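Local coordinates for endoglucanase, glycoside hydrolase family 5 protein (Cytophaga hutchinsonii, PDB 5IHS) that probably hydrolyses internal beta-1,4-glucosidic bonds of cellulose, as an endoglucanase built on a TIM barrel, at residues 52-56 with 319-324; 248-252 with 265-269; 72-76 with 115-119; 26-32 with 327-331. All blocks are in the same frame, centred on the assembly; numbering follows the deposited sequence.

Contact 1: residues 52-56 with 319-324; sequences LRGMS and DLRLKN
Strand-to-helix packing at the seam of the TIM barrel brings Arg53, opening the first barrel strand, onto Leu320, Lys323 and Asn324 of the last helix, 311-329. Strand 53-56 and helix 319-324 run 8.9 Å apart between axes and nearly antiparallel (152°), as expected where the closing helix covers strands 53-57 and 279-284. Leu320 fits against the strand itself: its CD2 lies 3.5 Å from Arg53 CB and packs on the backbone of Gly54, while CD1 leans toward Met55 CG. Beyond CB the Arg53 chain is extended from CG to NE and crosses Lys323 at about a right angle. Lys323 CB sits over the centre of one guanidinium face, 3.5 Å above its plane. At the edge, NH1 of Arg53 donates to OD1 of Asn324 (3.0 Å, 152°), with the acceptor close to the guanidinium plane. The remaining nitrogens are taken up by Asp273, which bridges to NH2, and by the Tyr279 hydroxyl at NE. A leucine in place of Arg53 would probably leave Asp273 short of one of its cationic partners and Asn324 OD1 without this donor. Asn324 ND2 has its stronger partner in the carbonyl of Lys80 and adds a weak bond to Arg53 O. Lys323 NZ, also bridged to Asp273, reaches Asp319 OD1 one helical turn earlier, meeting the syn lone pair at 2.7 Å.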
loop_
_atom_site.group_PDB
_atom_site.type_symbol
_atom_site.label_atom_id
_atom_site.label_comp_id
_atom_site.label_asym_id
_atom_site.label_seq_id
_atom_site.Cartn_x
_atom_site.Cartn_y
_atom_site.Cartn_z
ATOM N N LEU A 52 -1.705 5.547 -8.858
ATOM C CA LEU A 52 -2.715 5.554 -7.814
ATOM C C LEU A 52 -2.198 6.346 -6.617
ATOM O O LEU A 52 -0.993 6.405 -6.365
ATOM C CB LEU A 52 -3.031 4.119 -7.376
ATOM C CG LEU A 52 -3.518 3.202 -8.501
ATOM C CD1 LEU A 52 -3.738 1.790 -7.980
ATOM C CD2 LEU A 52 -4.788 3.724 -9.181
ATOM N N ARG A 53 -3.116 6.953 -5.869
ATOM C CA ARG A 53 -2.754 7.627 -4.628
ATOM C C ARG A 53 -3.885 7.428 -3.640
ATOM O O ARG A 53 -5.062 7.527 -4.008
ATOM C CB ARG A 53 -2.556 9.136 -4.799
ATOM C CG ARG A 53 -1.619 9.586 -5.895
ATOM C CD ARG A 53 -1.717 11.112 -6.011
ATOM N NE ARG A 53 -0.809 11.630 -7.018
ATOM C CZ ARG A 53 -1.076 11.670 -8.312
ATOM N NH1 ARG A 53 -2.261 11.286 -8.774
ATOM N NH2 ARG A 53 -0.158 12.138 -9.145
ATOM N N GLY A 54 -3.532 7.138 -2.396
ATOM C CA GLY A 54 -4.554 6.931 -1.399
ATOM C C GLY A 54 -4.014 6.837 0.001
ATOM O O GLY A 54 -2.986 7.443 0.343
ATOM N N MET A 55 -4.743 6.083 0.821
ATOM C CA MET A 55 -4.481 5.978 2.243
ATOM C C MET A 55 -4.328 4.528 2.658
ATOM O O MET A 55 -5.036 3.639 2.163
ATOM C CB MET A 55 -5.624 6.569 3.069
ATOM C CG MET A 55 -5.769 8.075 2.939
ATOM S SD MET A 55 -4.300 9.000 3.410
ATOM C CE MET A 55 -4.217 8.704 5.187
ATOM N N SER A 56 -3.428 4.312 3.608
ATOM C CA SER A 56 -3.353 3.058 4.335
ATOM C C SER A 56 -4.140 3.153 5.631
ATOM O O SER A 56 -4.019 4.127 6.384
ATOM C CB SER A 56 -1.899 2.696 4.651
ATOM O OG SER A 56 -1.781 1.373 5.167
ATOM N N ASP A 319 -3.251 16.962 -0.910
ATOM C CA ASP A 319 -2.547 16.438 -2.084
ATOM C C ASP A 319 -3.430 15.475 -2.876
ATOM O O ASP A 319 -3.483 15.545 -4.108
ATOM C CB ASP A 319 -1.231 15.784 -1.646
ATOM C CG ASP A 319 -0.489 15.095 -2.787
ATOM O OD1 ASP A 319 0.211 15.810 -3.542
ATOM O OD2 ASP A 319 -0.607 13.845 -2.937
ATOM N N LEU A 320 -4.146 14.580 -2.188
ATOM C CA LEU A 320 -5.064 13.666 -2.871
ATOM C C LEU A 320 -6.145 14.418 -3.637
ATOM O O LEU A 320 -6.446 14.089 -4.792
ATOM C CB LEU A 320 -5.723 12.718 -1.870
ATOM C CG LEU A 320 -4.804 11.672 -1.241
ATOM C CD1 LEU A 320 -5.507 10.957 -0.113
ATOM C CD2 LEU A 320 -4.327 10.684 -2.267
ATOM N N ARG A 321 -6.777 15.400 -2.996
ATOM C CA ARG A 321 -7.858 16.125 -3.650
ATOM C C ARG A 321 -7.342 16.871 -4.873
ATOM O O ARG A 321 -7.996 16.896 -5.921
ATOM C CB ARG A 321 -8.517 17.062 -2.636
ATOM C CG ARG A 321 -9.400 16.302 -1.649
ATOM C CD ARG A 321 -9.830 17.112 -0.429
ATOM N NE ARG A 321 -10.674 18.264 -0.708
ATOM C CZ ARG A 321 -11.995 18.223 -0.828
ATOM N NH1 ARG A 321 -12.663 17.077 -0.753
ATOM N NH2 ARG A 321 -12.654 19.351 -1.040
ATOM N N LEU A 322 -6.166 17.474 -4.759
ATOM C CA LEU A 322 -5.586 18.235 -5.850
ATOM C C LEU A 322 -5.233 17.344 -7.029
ATOM O O LEU A 322 -5.501 17.701 -8.183
ATOM C CB LEU A 322 -4.330 18.918 -5.329
ATOM C CG LEU A 322 -3.502 19.674 -6.345
ATOM C CD1 LEU A 322 -4.269 20.896 -6.791
ATOM C CD2 LEU A 322 -2.166 20.060 -5.744
ATOM N N LYS A 323 -4.613 16.198 -6.773
ATOM C CA LYS A 323 -4.071 15.383 -7.849
ATOM C C LYS A 323 -5.043 14.347 -8.369
ATOM O O LYS A 323 -5.055 14.069 -9.574
ATOM C CB LYS A 323 -2.787 14.724 -7.385
ATOM C CG LYS A 323 -1.765 15.796 -7.124
ATOM C CD LYS A 323 -0.442 15.240 -6.780
ATOM C CE LYS A 323 0.581 16.326 -6.581
ATOM N NZ LYS A 323 1.697 15.740 -5.821
ATOM N N ASN A 324 -5.846 13.755 -7.491
ATOM C CA ASN A 324 -6.825 12.785 -7.954
ATOM C C ASN A 324 -8.162 13.415 -8.323
ATOM O O ASN A 324 -8.942 12.796 -9.055
ATOM C CB ASN A 324 -7.077 11.717 -6.892
ATOM C CG ASN A 324 -5.937 10.732 -6.747
ATOM O OD1 ASN A 324 -4.973 10.715 -7.534
ATOM N ND2 ASN A 324 -6.056 9.881 -5.746
#

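Contact 2: residues 248-252 with 265-269; sequences EYGTC and TALWY
Tyr249 and Tyr269 make the tight half of this contact. Their hydroxyls hydrogen-bond at 2.8 Å between the two OH atoms, and either could be the donor. Each oxygen lies at the edge of the other ring, near its plane, while the ring planes stand almost perpendicular at 82°. Behind the hydroxyls, Tyr249 CZ packs 3.8 Å from Tyr269 CE1. The Tyr249 side chain leaves the strand toward the helix, and with CG between the backbone N and the carbonyl carbon (chi1 74°) its hydroxyl meets that of Tyr269. Within the helix, Thr265 CG2 covers one face of the Tyr269 ring, 3.7 Å above the plane and off its centre. The two segments belong to one beta-alpha-beta unit of the TIM barrel, in which strand 244-249 is followed by helix 262-274 and strand 279-284; the hydroxyl pair ties the strand's last residue to that helix. Phe221 and Tyr279 meet the two tyrosine rings from neighbouring strands. Past the strand end the fit is looser. Thr265 OG1 comes only within 3.6 Å of Thr251 CA, and the two threonine hydroxyls do not pair: Thr251 OG1 bonds to Ser312 and Thr265 OG1 to the carbonyl of Ser261. Gly250 O, buried here, has no partner in the model, the nearest atom of the helix segment being Thr265 OG1 at 4.3 Å.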
loop_
_atom_site.group_PDB
_atom_site.type_symbol
_atom_site.label_atom_id
_atom_site.label_comp_id
_atom_site.label_asym_id
_atom_site.label_seq_id
_atom_site.Cartn_x
_atom_site.Cartn_y
_atom_site.Cartn_z
ATOM N N GLU A 248 3.490 2.527 1.479
ATOM C CA GLU A 248 3.397 3.233 2.747
ATOM C C GLU A 248 4.422 4.357 2.772
ATOM O O GLU A 248 5.612 4.131 2.494
ATOM C CB GLU A 248 3.670 2.273 3.909
ATOM C CG GLU A 248 3.287 2.821 5.251
ATOM C CD GLU A 248 3.713 1.901 6.385
ATOM O OE1 GLU A 248 3.289 0.715 6.392
ATOM O OE2 GLU A 248 4.480 2.378 7.256
ATOM N N TYR A 249 3.980 5.553 3.153
ATOM C CA TYR A 249 4.906 6.638 3.459
ATOM C C TYR A 249 4.279 7.485 4.552
ATOM O O TYR A 249 3.057 7.538 4.702
ATOM C CB TYR A 249 5.251 7.513 2.219
ATOM C CG TYR A 249 4.110 8.422 1.828
ATOM C CD1 TYR A 249 3.071 7.951 1.036
ATOM C CD2 TYR A 249 4.051 9.746 2.261
ATOM C CE1 TYR A 249 1.988 8.758 0.708
ATOM C CE2 TYR A 249 2.971 10.560 1.940
ATOM C CZ TYR A 249 1.937 10.059 1.172
ATOM O OH TYR A 249 0.874 10.876 0.889
ATOM N N GLY A 250 5.124 8.182 5.301
ATOM C CA GLY A 250 4.676 9.151 6.270
ATOM C C GLY A 250 5.027 10.579 5.876
ATOM O O GLY A 250 5.611 10.847 4.831
ATOM N N THR A 251 4.667 11.501 6.766
ATOM C CA THR A 251 5.037 12.909 6.633
ATOM C C THR A 251 6.061 13.335 7.685
ATOM O O THR A 251 6.387 14.525 7.774
ATOM C CB THR A 251 3.799 13.788 6.774
ATOM O OG1 THR A 251 3.241 13.556 8.072
ATOM C CG2 THR A 251 2.771 13.497 5.681
ATOM N N CYS A 252 6.569 12.400 8.480
ATOM C CA CYS A 252 7.307 12.715 9.695
ATOM C C CYS A 252 8.520 11.796 9.769
ATOM O O CYS A 252 8.918 11.160 8.786
ATOM C CB CYS A 252 6.365 12.588 10.896
ATOM S SG CYS A 252 5.589 10.991 11.050
ATOM N N THR A 265 8.291 16.270 2.381
ATOM C CA THR A 265 7.239 15.453 1.780
ATOM C C THR A 265 6.961 15.911 0.351
ATOM O O THR A 265 6.812 15.086 -0.557
ATOM C CB THR A 265 5.961 15.485 2.631
ATOM O OG1 THR A 265 6.213 15.021 3.962
ATOM C CG2 THR A 265 4.885 14.592 2.043
ATOM N N ALA A 266 6.926 17.230 0.128
ATOM C CA ALA A 266 6.684 17.756 -1.212
ATOM C C ALA A 266 7.798 17.377 -2.187
ATOM O O ALA A 266 7.529 17.144 -3.367
ATOM C CB ALA A 266 6.507 19.274 -1.161
ATOM N N LEU A 267 9.056 17.325 -1.725
ATOM C CA LEU A 267 10.133 16.858 -2.598
ATOM C C LEU A 267 9.918 15.405 -2.992
ATOM O O LEU A 267 10.199 15.017 -4.135
ATOM C CB LEU A 267 11.501 17.025 -1.937
ATOM C CG LEU A 267 11.962 18.462 -1.696
ATOM C CD1 LEU A 267 13.352 18.444 -1.106
ATOM C CD2 LEU A 267 11.930 19.302 -2.967
ATOM N N TRP A 268 9.413 14.590 -2.066
ATOM C CA TRP A 268 9.067 13.223 -2.413
ATOM C C TRP A 268 7.915 13.173 -3.410
ATOM O O TRP A 268 7.972 12.405 -4.374
ATOM C CB TRP A 268 8.741 12.423 -1.159
ATOM C CG TRP A 268 9.945 11.866 -0.476
ATOM C CD1 TRP A 268 10.587 12.360 0.621
ATOM C CD2 TRP A 268 10.639 10.673 -0.848
ATOM N NE1 TRP A 268 11.644 11.536 0.956
ATOM C CE2 TRP A 268 11.694 10.492 0.070
ATOM C CE3 TRP A 268 10.457 9.733 -1.860
ATOM C CZ2 TRP A 268 12.563 9.401 0.001
ATOM C CZ3 TRP A 268 11.315 8.653 -1.931
ATOM C CH2 TRP A 268 12.354 8.497 -1.008
ATOM N N TYR A 269 6.846 13.952 -3.185
ATOM C CA TYR A 269 5.749 13.957 -4.152
ATOM C C TYR A 269 6.248 14.321 -5.547
ATOM O O TYR A 269 5.804 13.740 -6.544
ATOM C CB TYR A 269 4.649 14.925 -3.734
ATOM C CG TYR A 269 3.785 14.540 -2.553
ATOM C CD1 TYR A 269 3.456 13.216 -2.261
ATOM C CD2 TYR A 269 3.246 15.534 -1.757
ATOM C CE1 TYR A 269 2.636 12.905 -1.189
ATOM C CE2 TYR A 269 2.417 15.237 -0.698
ATOM C CZ TYR A 269 2.104 13.927 -0.413
ATOM O OH TYR A 269 1.267 13.667 0.656
#

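Contact 3: residues 72-76 with 115-119; sequences VKWLR and AKGIY
The backbones draw together at Lys73 and Lys116, whose CA atoms are 6.6 Å apart, just where helix 99-116 closes in a Schellman motif with Gly117 at positive phi (71°). Arg76 of helix 69-77 exploits that helix end: its NH1 donates to Lys116 O at 2.9 Å (152°), the oxygen lying near the guanidinium plane while the donor comes in from the side of the carbonyl, tilted somewhat from its plane. A bend at chi3 (71°) brings the guanidinium round to this position after CG leaves anti to the backbone N. The Lys116 chain folds back over one guanidinium face, with CD 3.5 Å above the plane and toward the rim, and crosses Arg76 at about a right angle. Its NZ continues to Lys73, ending 3.9 Å from Lys73 CB. Nearer the barrel the contact turns apolar: Ile118 CG2 lies 3.9 Å from Arg76 CG, and Ile118 CD1 faces Val72 CG1 at 4.2 Å. Ile118 also rests on Val84 and Val72 on Ala112, so this part belongs to the layer between neighbouring TIM-barrel helices and strand 83-89. Three basic residues meet at the outer part, with NZ of Lys73 and NZ of Lys116 5.7 Å apart. Their mutual repulsion is probably eased on the arginine side, since a carbonyl at the negative end of a helix should favour the positive guanidinium it receives.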
loop_
_atom_site.group_PDB
_atom_site.type_symbol
_atom_site.label_atom_id
_atom_site.label_comp_id
_atom_site.label_asym_id
_atom_site.label_seq_id
_atom_site.Cartn_x
_atom_site.Cartn_y
_atom_site.Cartn_z
ATOM N N VAL A 72 -14.331 3.512 3.757
ATOM C CA VAL A 72 -13.890 3.410 2.365
ATOM C C VAL A 72 -14.657 4.393 1.482
ATOM O O VAL A 72 -14.068 5.072 0.630
ATOM C CB VAL A 72 -13.991 1.960 1.862
ATOM C CG1 VAL A 72 -13.712 1.886 0.370
ATOM C CG2 VAL A 72 -13.013 1.062 2.629
ATOM N N LYS A 73 -15.976 4.491 1.668
ATOM C CA LYS A 73 -16.765 5.429 0.869
ATOM C C LYS A 73 -16.314 6.865 1.098
ATOM O O LYS A 73 -16.201 7.647 0.146
ATOM C CB LYS A 73 -18.250 5.282 1.187
ATOM C CG LYS A 73 -19.124 6.130 0.281
ATOM C CD LYS A 73 -20.596 5.913 0.538
ATOM C CE LYS A 73 -21.435 6.785 -0.374
ATOM N NZ LYS A 73 -22.865 6.644 -0.035
ATOM N N TRP A 74 -16.062 7.232 2.358
ATOM C CA TRP A 74 -15.624 8.582 2.681
ATOM C C TRP A 74 -14.245 8.861 2.100
ATOM O O TRP A 74 -13.978 9.966 1.607
ATOM C CB TRP A 74 -15.641 8.776 4.207
ATOM C CG TRP A 74 -15.327 10.172 4.630
ATOM C CD1 TRP A 74 -14.175 10.615 5.195
ATOM C CD2 TRP A 74 -16.169 11.326 4.485
ATOM N NE1 TRP A 74 -14.246 11.968 5.425
ATOM C CE2 TRP A 74 -15.457 12.431 4.993
ATOM C CE3 TRP A 74 -17.460 11.531 3.980
ATOM C CZ2 TRP A 74 -15.987 13.718 5.017
ATOM C CZ3 TRP A 74 -17.985 12.816 4.009
ATOM C CH2 TRP A 74 -17.252 13.886 4.519
ATOM N N LEU A 75 -13.346 7.878 2.156
ATOM C CA LEU A 75 -12.032 8.060 1.545
ATOM C C LEU A 75 -12.144 8.307 0.043
ATOM O O LEU A 75 -11.403 9.121 -0.509
ATOM C CB LEU A 75 -11.130 6.861 1.838
ATOM C CG LEU A 75 -10.668 6.739 3.290
ATOM C CD1 LEU A 75 -9.914 5.437 3.478
ATOM C CD2 LEU A 75 -9.800 7.922 3.695
ATOM N N ARG A 76 -13.055 7.615 -0.645
ATOM C CA ARG A 76 -13.261 7.891 -2.065
ATOM C C ARG A 76 -13.891 9.264 -2.274
ATOM O O ARG A 76 -13.412 10.061 -3.087
ATOM C CB ARG A 76 -14.163 6.824 -2.680
ATOM C CG ARG A 76 -14.421 7.053 -4.175
ATOM C CD ARG A 76 -15.516 6.154 -4.704
ATOM N NE ARG A 76 -16.795 6.594 -4.174
ATOM C CZ ARG A 76 -17.972 6.079 -4.496
ATOM N NH1 ARG A 76 -18.051 5.050 -5.332
ATOM N NH2 ARG A 76 -19.070 6.606 -3.969
ATOM N N ALA A 115 -17.252 -2.471 -4.171
ATOM C CA ALA A 115 -18.543 -1.804 -4.292
ATOM C C ALA A 115 -18.385 -0.353 -4.731
ATOM O O ALA A 115 -19.225 0.174 -5.473
ATOM C CB ALA A 115 -19.300 -1.888 -2.970
ATOM N N LYS A 116 -17.330 0.318 -4.280
ATOM C CA LYS A 116 -17.142 1.739 -4.551
ATOM C C LYS A 116 -16.243 2.001 -5.752
ATOM O O LYS A 116 -16.047 3.163 -6.130
ATOM C CB LYS A 116 -16.622 2.466 -3.304
ATOM C CG LYS A 116 -17.587 2.429 -2.122
ATOM C CD LYS A 116 -18.961 3.043 -2.411
ATOM C CE LYS A 116 -20.074 2.347 -1.622
ATOM N NZ LYS A 116 -19.669 1.938 -0.253
ATOM N N GLY A 117 -15.731 0.955 -6.388
ATOM C CA GLY A 117 -14.966 1.107 -7.607
ATOM C C GLY A 117 -13.589 1.719 -7.472
ATOM O O GLY A 117 -13.157 2.415 -8.394
ATOM N N ILE A 118 -12.872 1.448 -6.376
ATOM C CA ILE A 118 -11.481 1.863 -6.233
ATOM C C ILE A 118 -10.610 0.622 -6.038
ATOM O O ILE A 118 -11.097 -0.478 -5.775
ATOM C CB ILE A 118 -11.264 2.923 -5.131
ATOM C CG1 ILE A 118 -11.544 2.378 -3.728
ATOM C CG2 ILE A 118 -12.115 4.159 -5.422
ATOM C CD1 ILE A 118 -11.077 3.294 -2.611
ATOM N N TYR A 119 -9.302 0.814 -6.175
ATOM C CA TYR A 119 -8.354 -0.279 -5.999
ATOM C C TYR A 119 -8.101 -0.517 -4.510
ATOM O O TYR A 119 -8.319 0.365 -3.668
ATOM C CB TYR A 119 -7.052 0.001 -6.769
ATOM C CG TYR A 119 -7.281 0.040 -8.275
ATOM C CD1 TYR A 119 -7.291 -1.134 -9.020
ATOM C CD2 TYR A 119 -7.530 1.233 -8.940
ATOM C CE1 TYR A 119 -7.541 -1.118 -10.380
ATOM C CE2 TYR A 119 -7.773 1.264 -10.296
ATOM C CZ TYR A 119 -7.790 0.095 -11.013
ATOM O OH TYR A 119 -8.070 0.175 -12.368
#

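Contact 4: residues 26-32 with 327-331; sequences KTIVEKY and IFDSL
Lys26 and Leu331, the first and last modelled residues, meet here with CA atoms 6.1 Å apart, so the two ends of the modelled chain are drawn together in this TIM-barrel protein. Short helix 28-32, ahead of the first barrel strand, packs beside the end of helix 311-329. Thr27 starts the short helix as N-cap: its OG1 accepts from Glu30 N, and Glu30 OE1 answers by accepting from Thr27 N, a capping box. Leu331 CD2 lies against Lys26 O at 3.4 Å, and CG of the same leucine against Lys26 CB at 3.7 Å. Deeper in, Ile28 CD1 stands over the centre of the Phe328 ring, 3.7 Å from its centroid and 11° off the normal, a CH-pi contact; Ile28 CG1 touches the ring at CE1 (3.5 Å). Lys31 bridges the more open side. With chi1 at 179° its chain starts away from its own backbone N, runs extended past Leu331 CD1, and a last bend at chi4 (68°) brings NZ to Ser330 OG at 3.0 Å. That hydroxyl donates onward to Ile327 O, in the carbonyl plane on a lone pair, so the oxygen of Ser330 is engaged twice. With Lys31 cut back to an alanine, Ser330 OG would probably lose this donor and Leu331 CD1 part of its cover. Tyr32 OH, too, reaches the helix end, 3.5 Å from Ile327 CG2.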
loop_
_atom_site.group_PDB
_atom_site.type_symbol
_atom_site.label_atom_id
_atom_site.label_comp_id
_atom_site.label_asym_id
_atom_site.label_seq_id
_atom_site.Cartn_x
_atom_site.Cartn_y
_atom_site.Cartn_z
ATOM N N LYS A 26 -19.282 6.013 -14.445
ATOM C CA LYS A 26 -18.051 5.216 -14.428
ATOM C C LYS A 26 -17.207 5.454 -13.170
ATOM O O LYS A 26 -17.005 6.604 -12.780
ATOM C CB LYS A 26 -17.184 5.591 -15.626
ATOM C CG LYS A 26 -17.393 4.762 -16.871
ATOM C CD LYS A 26 -16.591 5.336 -18.031
ATOM C CE LYS A 26 -15.124 4.950 -17.940
ATOM N NZ LYS A 26 -14.284 5.754 -18.875
ATOM N N THR A 27 -16.669 4.377 -12.583
ATOM C CA THR A 27 -15.786 4.389 -11.422
ATOM C C THR A 27 -14.328 4.423 -11.872
ATOM O O THR A 27 -14.003 4.248 -13.047
ATOM C CB THR A 27 -15.980 3.105 -10.627
ATOM O OG1 THR A 27 -15.587 2.005 -11.453
ATOM C CG2 THR A 27 -17.427 2.926 -10.157
ATOM N N ILE A 28 -13.437 4.632 -10.900
ATOM C CA ILE A 28 -12.004 4.642 -11.174
ATOM C C ILE A 28 -11.564 3.311 -11.767
ATOM O O ILE A 28 -10.763 3.268 -12.710
ATOM C CB ILE A 28 -11.236 4.935 -9.869
ATOM C CG1 ILE A 28 -11.543 6.343 -9.332
ATOM C CG2 ILE A 28 -9.740 4.701 -10.060
ATOM C CD1 ILE A 28 -11.046 7.474 -10.202
ATOM N N VAL A 29 -12.039 2.207 -11.192
ATOM C CA VAL A 29 -11.631 0.894 -11.672
ATOM C C VAL A 29 -12.221 0.623 -13.055
ATOM O O VAL A 29 -11.593 -0.040 -13.882
ATOM C CB VAL A 29 -11.987 -0.171 -10.620
ATOM C CG1 VAL A 29 -11.779 -1.568 -11.126
ATOM C CG2 VAL A 29 -11.128 0.051 -9.362
ATOM N N GLU A 30 -13.411 1.148 -13.349
ATOM C CA GLU A 30 -13.921 1.041 -14.718
ATOM C C GLU A 30 -13.082 1.862 -15.692
ATOM O O GLU A 30 -12.874 1.452 -16.836
ATOM C CB GLU A 30 -15.395 1.449 -14.777
ATOM C CG GLU A 30 -16.301 0.395 -14.187
ATOM C CD GLU A 30 -17.740 0.843 -14.017
ATOM O OE1 GLU A 30 -18.027 2.046 -14.162
ATOM O OE2 GLU A 30 -18.593 -0.020 -13.721
ATOM N N LYS A 31 -12.572 3.010 -15.248
ATOM C CA LYS A 31 -11.733 3.852 -16.100
ATOM C C LYS A 31 -10.441 3.150 -16.497
ATOM O O LYS A 31 -10.085 3.100 -17.679
ATOM C CB LYS A 31 -11.440 5.185 -15.400
ATOM C CG LYS A 31 -10.550 6.133 -16.203
ATOM C CD LYS A 31 -10.154 7.358 -15.387
ATOM C CE LYS A 31 -9.244 8.303 -16.149
ATOM N NZ LYS A 31 -9.917 8.979 -17.283
ATOM N N TYR A 32 -9.700 2.629 -15.519
ATOM C CA TYR A 32 -8.371 2.087 -15.803
ATOM C C TYR A 32 -8.374 0.579 -16.040
ATOM O O TYR A 32 -7.502 0.073 -16.760
ATOM C CB TYR A 32 -7.407 2.413 -14.660
ATOM C CG TYR A 32 -7.039 3.870 -14.498
ATOM C CD1 TYR A 32 -6.683 4.660 -15.586
ATOM C CD2 TYR A 32 -7.002 4.449 -13.238
ATOM C CE1 TYR A 32 -6.307 5.987 -15.415
ATOM C CE2 TYR A 32 -6.636 5.763 -13.063
ATOM C CZ TYR A 32 -6.284 6.534 -14.138
ATOM O OH TYR A 32 -5.914 7.846 -13.894
ATOM N N ILE A 327 -8.916 13.262 -11.948
ATOM C CA ILE A 327 -9.200 11.915 -12.427
ATOM C C ILE A 327 -10.673 11.589 -12.223
ATOM O O ILE A 327 -11.361 11.131 -13.143
ATOM C CB ILE A 327 -8.282 10.881 -11.744
ATOM C CG1 ILE A 327 -6.808 11.224 -11.980
ATOM C CG2 ILE A 327 -8.588 9.488 -12.279
ATOM C CD1 ILE A 327 -5.815 10.352 -11.210
ATOM N N PHE A 328 -11.188 11.832 -11.015
ATOM C CA PHE A 328 -12.621 11.662 -10.793
ATOM C C PHE A 328 -13.434 12.571 -11.711
ATOM O O PHE A 328 -14.476 12.163 -12.240
ATOM C CB PHE A 328 -12.970 11.934 -9.330
ATOM C CG PHE A 328 -12.600 10.809 -8.389
ATOM C CD1 PHE A 328 -13.449 9.728 -8.202
ATOM C CD2 PHE A 328 -11.404 10.843 -7.683
ATOM C CE1 PHE A 328 -13.110 8.696 -7.337
ATOM C CE2 PHE A 328 -11.042 9.810 -6.808
ATOM C CZ PHE A 328 -11.902 8.731 -6.634
ATOM N N ASP A 329 -12.985 13.812 -11.909
ATOM C CA ASP A 329 -13.741 14.739 -12.749
ATOM C C ASP A 329 -13.788 14.309 -14.213
ATOM O O ASP A 329 -14.716 14.701 -14.925
ATOM C CB ASP A 329 -13.146 16.144 -12.652
ATOM C CG ASP A 329 -13.398 16.800 -11.302
ATOM O OD1 ASP A 329 -14.251 16.308 -10.533
ATOM O OD2 ASP A 329 -12.743 17.826 -11.015
ATOM N N SER A 330 -12.811 13.521 -14.675
ATOM C CA SER A 330 -12.751 13.109 -16.075
ATOM C C SER A 330 -13.913 12.214 -16.455
ATOM O O SER A 330 -14.214 12.080 -17.648
ATOM C CB SER A 330 -11.446 12.357 -16.341
ATOM O OG SER A 330 -11.468 11.030 -15.818
ATOM N N LEU A 331 -14.557 11.594 -15.479
ATOM C CA LEU A 331 -15.677 10.706 -15.737
ATOM C C LEU A 331 -16.994 11.471 -15.677
ATOM O O LEU A 331 -17.616 11.558 -14.619
ATOM C CB LEU A 331 -15.685 9.583 -14.695
ATOM C CG LEU A 331 -14.785 8.349 -14.893
ATOM C CD1 LEU A 331 -13.826 8.484 -16.072
ATOM C CD2 LEU A 331 -14.007 8.020 -13.615
#

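Contacts 1 and 4 share helix 311-329, their centres 14 Å apart. Contact 1 touches contacts 2 and 3: Asp319 OD1 packs 3.5 Å from Tyr269 CD2 of contact 2, and Leu52 CD2 lies 3.7 Å from Tyr119 CD2 of contact 3. Contact 3 adjoins contact 4 through a probable hydrogen bond from Val29 N to Gly117 O (3.0 Å). Contact 2 probably lies nearest the active site: its Glu248 lies near the C-terminal end of the seventh barrel strand, where family 5 enzymes place their catalytic nucleophile, and bridges to Arg85. Contact 4, with the modelled ends, lies on another part of the barrel, its centre about 25 Å from that of contact 2.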